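Local coordinates for phosphoenolpyruvate-protein phosphotransferase (Coxiella burnetii, PDB 3TRC) that probably transfers the phosphoryl group of phosphoenolpyruvate to a protein histidine, and is represented here by its GAF domain, at the interface of chains A and B. Coordinates in Å, arbitrary orientation; residue numbers count along the deposited sequence, not the author numbering. Chains: chain A/B, Phosphoenolpyruvate-protein phosphotransferase.

The interface of chains A and B. Residues chain A 6-7, 10, 146-147, 150; chain B 7, 10.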
HETATM    1  N   MSE A   6      -6.836  -1.658  10.971  1.00 17.45           N
HETATM    2  CA  MSE A   6      -6.704  -1.819   9.527  1.00 22.13           C
HETATM    3  C   MSE A   6      -5.408  -1.192   9.041  1.00 21.97           C
HETATM    4  O   MSE A   6      -4.682  -1.763   8.233  1.00 18.69           O
HETATM    5  CB  MSE A   6      -7.893  -1.179   8.807  1.00 21.66           C
HETATM    6  CG  MSE A   6      -9.220  -1.809   9.136  1.00 20.92           C
HETATM    7 SE   MSE A   6      -9.244  -3.674   8.602  1.00 24.21          SE
HETATM    8  CE  MSE A   6      -9.178  -4.501  10.339  1.00 13.62           C
ATOM      9  N   LEU A   7      -5.123   0.002   9.542  1.00 20.80           N
ATOM     10  CA  LEU A   7      -3.942   0.736   9.138  1.00 18.47           C
ATOM     11  C   LEU A   7      -2.654  -0.039   9.437  1.00 18.83           C
ATOM     12  O   LEU A   7      -1.760  -0.122   8.602  1.00 21.32           O
ATOM     13  CB  LEU A   7      -3.939   2.080   9.857  1.00 21.16           C
ATOM     14  CG  LEU A   7      -3.111   3.217   9.297  1.00 21.08           C
ATOM     15  CD1 LEU A   7      -3.338   3.396   7.792  1.00 19.05           C
ATOM     16  CD2 LEU A   7      -3.488   4.470  10.065  1.00 18.96           C
ATOM     17  N   LEU A  10      -2.434  -3.217   7.316  1.00 20.47           N
ATOM     18  CA  LEU A  10      -1.972  -2.813   5.998  1.00 24.86           C
ATOM     19  C   LEU A  10      -0.462  -2.676   6.025  1.00 26.54           C
ATOM     20  O   LEU A  10       0.235  -3.107   5.111  1.00 25.24           O
ATOM     21  CB  LEU A  10      -2.595  -1.478   5.601  1.00 25.97           C
ATOM     22  CG  LEU A  10      -3.641  -1.473   4.496  1.00 29.93           C
ATOM     23  CD1 LEU A  10      -3.850  -0.047   4.007  1.00 31.66           C
ATOM     24  CD2 LEU A  10      -3.209  -2.384   3.346  1.00 27.29           C
ATOM     25  N   ALA A 146     -12.342  -0.285   2.839  1.00 14.43           N
ATOM     26  CA  ALA A 146     -11.236   0.601   2.480  1.00 16.15           C
ATOM     27  C   ALA A 146      -9.897  -0.135   2.532  1.00 16.78           C
ATOM     28  O   ALA A 146      -9.044   0.021   1.653  1.00 17.55           O
ATOM     29  CB  ALA A 146     -11.218   1.822   3.394  1.00 15.57           C
ATOM     30  N   PHE A 147      -9.718  -0.942   3.567  1.00 13.67           N
ATOM     31  CA  PHE A 147      -8.533  -1.772   3.702  1.00 16.50           C
ATOM     32  C   PHE A 147      -8.377  -2.713   2.512  1.00 16.16           C
ATOM     33  O   PHE A 147      -7.316  -2.783   1.890  1.00 18.44           O
ATOM     34  CB  PHE A 147      -8.624  -2.584   4.989  1.00 15.81           C
ATOM     35  CG  PHE A 147      -7.602  -3.665   5.092  1.00 22.13           C
ATOM     36  CD1 PHE A 147      -6.306  -3.374   5.470  1.00 24.87           C
ATOM     37  CD2 PHE A 147      -7.938  -4.975   4.809  1.00 24.31           C
ATOM     38  CE1 PHE A 147      -5.364  -4.371   5.562  1.00 30.49           C
ATOM     39  CE2 PHE A 147      -7.000  -5.969   4.901  1.00 29.07           C
ATOM     40  CZ  PHE A 147      -5.714  -5.672   5.277  1.00 30.68           C
ATOM     41  N   THR A 150      -7.728  -0.785  -0.832  1.00 19.59           N
ATOM     42  CA  THR A 150      -6.363  -0.284  -0.861  1.00 18.79           C
ATOM     43  C   THR A 150      -5.398  -1.423  -1.143  1.00 17.42           C
ATOM     44  O   THR A 150      -4.455  -1.280  -1.933  1.00 22.35           O
ATOM     45  CB  THR A 150      -6.006   0.419   0.474  1.00 16.68           C
ATOM     46  OG1 THR A 150      -6.931   1.486   0.698  1.00 22.85           O
ATOM     47  CG2 THR A 150      -4.604   0.988   0.416  1.00 21.08           C
TER
ATOM     48  N   LEU B   7      -6.643   5.863   6.227  1.00 20.80           N
ATOM     49  CA  LEU B   7      -6.933   4.686   5.437  1.00 18.47           C
ATOM     50  C   LEU B   7      -7.385   5.043   4.017  1.00 18.83           C
ATOM     51  O   LEU B   7      -6.929   4.454   3.043  1.00 21.32           O
ATOM     52  CB  LEU B   7      -8.008   3.875   6.153  1.00 21.16           C
ATOM     53  CG  LEU B   7      -8.170   2.407   5.823  1.00 21.08           C
ATOM     54  CD1 LEU B   7      -6.827   1.672   5.830  1.00 19.05           C
ATOM     55  CD2 LEU B   7      -9.128   1.819   6.842  1.00 18.96           C
ATOM     56  N   LEU B  10      -4.552   6.700   2.047  1.00 20.47           N
ATOM     57  CA  LEU B  10      -3.682   5.632   1.580  1.00 24.86           C
ATOM     58  C   LEU B  10      -4.270   5.035   0.316  1.00 26.54           C
ATOM     59  O   LEU B  10      -3.563   4.765  -0.651  1.00 25.24           O
ATOM     60  CB  LEU B  10      -3.557   4.544   2.643  1.00 25.97           C
ATOM     61  CG  LEU B  10      -2.227   4.398   3.367  1.00 29.93           C
ATOM     62  CD1 LEU B  10      -2.191   3.059   4.089  1.00 31.66           C
ATOM     63  CD2 LEU B  10      -1.064   4.514   2.381  1.00 27.29           C
TER
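The hydroxyl OG1 of A:Thr150 donates to the backbone carbonyl O of A:Ala146, one turn earlier in helix 142-164, at 2.7 Å, and both residues also touch chain B through their side chains. The donor is tilted 32° from the carbonyl plane. With OG1 anti to the carbonyl carbon (chi1 -58°), the hydroxyl bends back beside the backbone N to make this bond, while the methyl CG2 is directed toward the backbone of B:Leu10. Across the interface OG1 comes near the carbonyl O of B:Leu7, at 3.8 Å, beyond hydrogen-bonding range.

By satisfying the hydroxyl within its own helix, this intrahelical hydrogen bond probably eases the burial of B:Leu7 beside it. The side chain of B:Leu7 wedges between the two chain A helices, 3-19 and 142-164, and has 65 Å² of its surface hidden by the partner. The branch point CG sits over the methyl CB of A:Ala146 at 3.9 Å. From there the two methyls diverge: CD2 lies against CB of the selenomethionine A:Met6 at 3.8 Å, and CD1 meets CD1 of A:Leu10, the two leucine side chains crossing at a slant. Placing CG anti to the backbone N (chi1 -159°) sends the branched end into this groove. A:Phe147 borders the groove through its backbone N, while its ring turns an edge to CA of A:Leu10, which probably helps set the two helices of chain A against each other.

Closer to the two-fold axis, A:Leu10 and B:Leu10 reach toward each other tip to tip, their CD1 methyls 3.5 Å apart. A:Leu7 adds its CD1 to the same B:Leu10 methyl at 3.9 Å. By symmetry, A:Leu7 enters the equivalent groove of chain B. This reciprocal insertion of leucines helps hold two GAF domains together through their helical faces in the deposited dimer, an arrangement that may also serve to pair subunits of the full-length phosphotransferase.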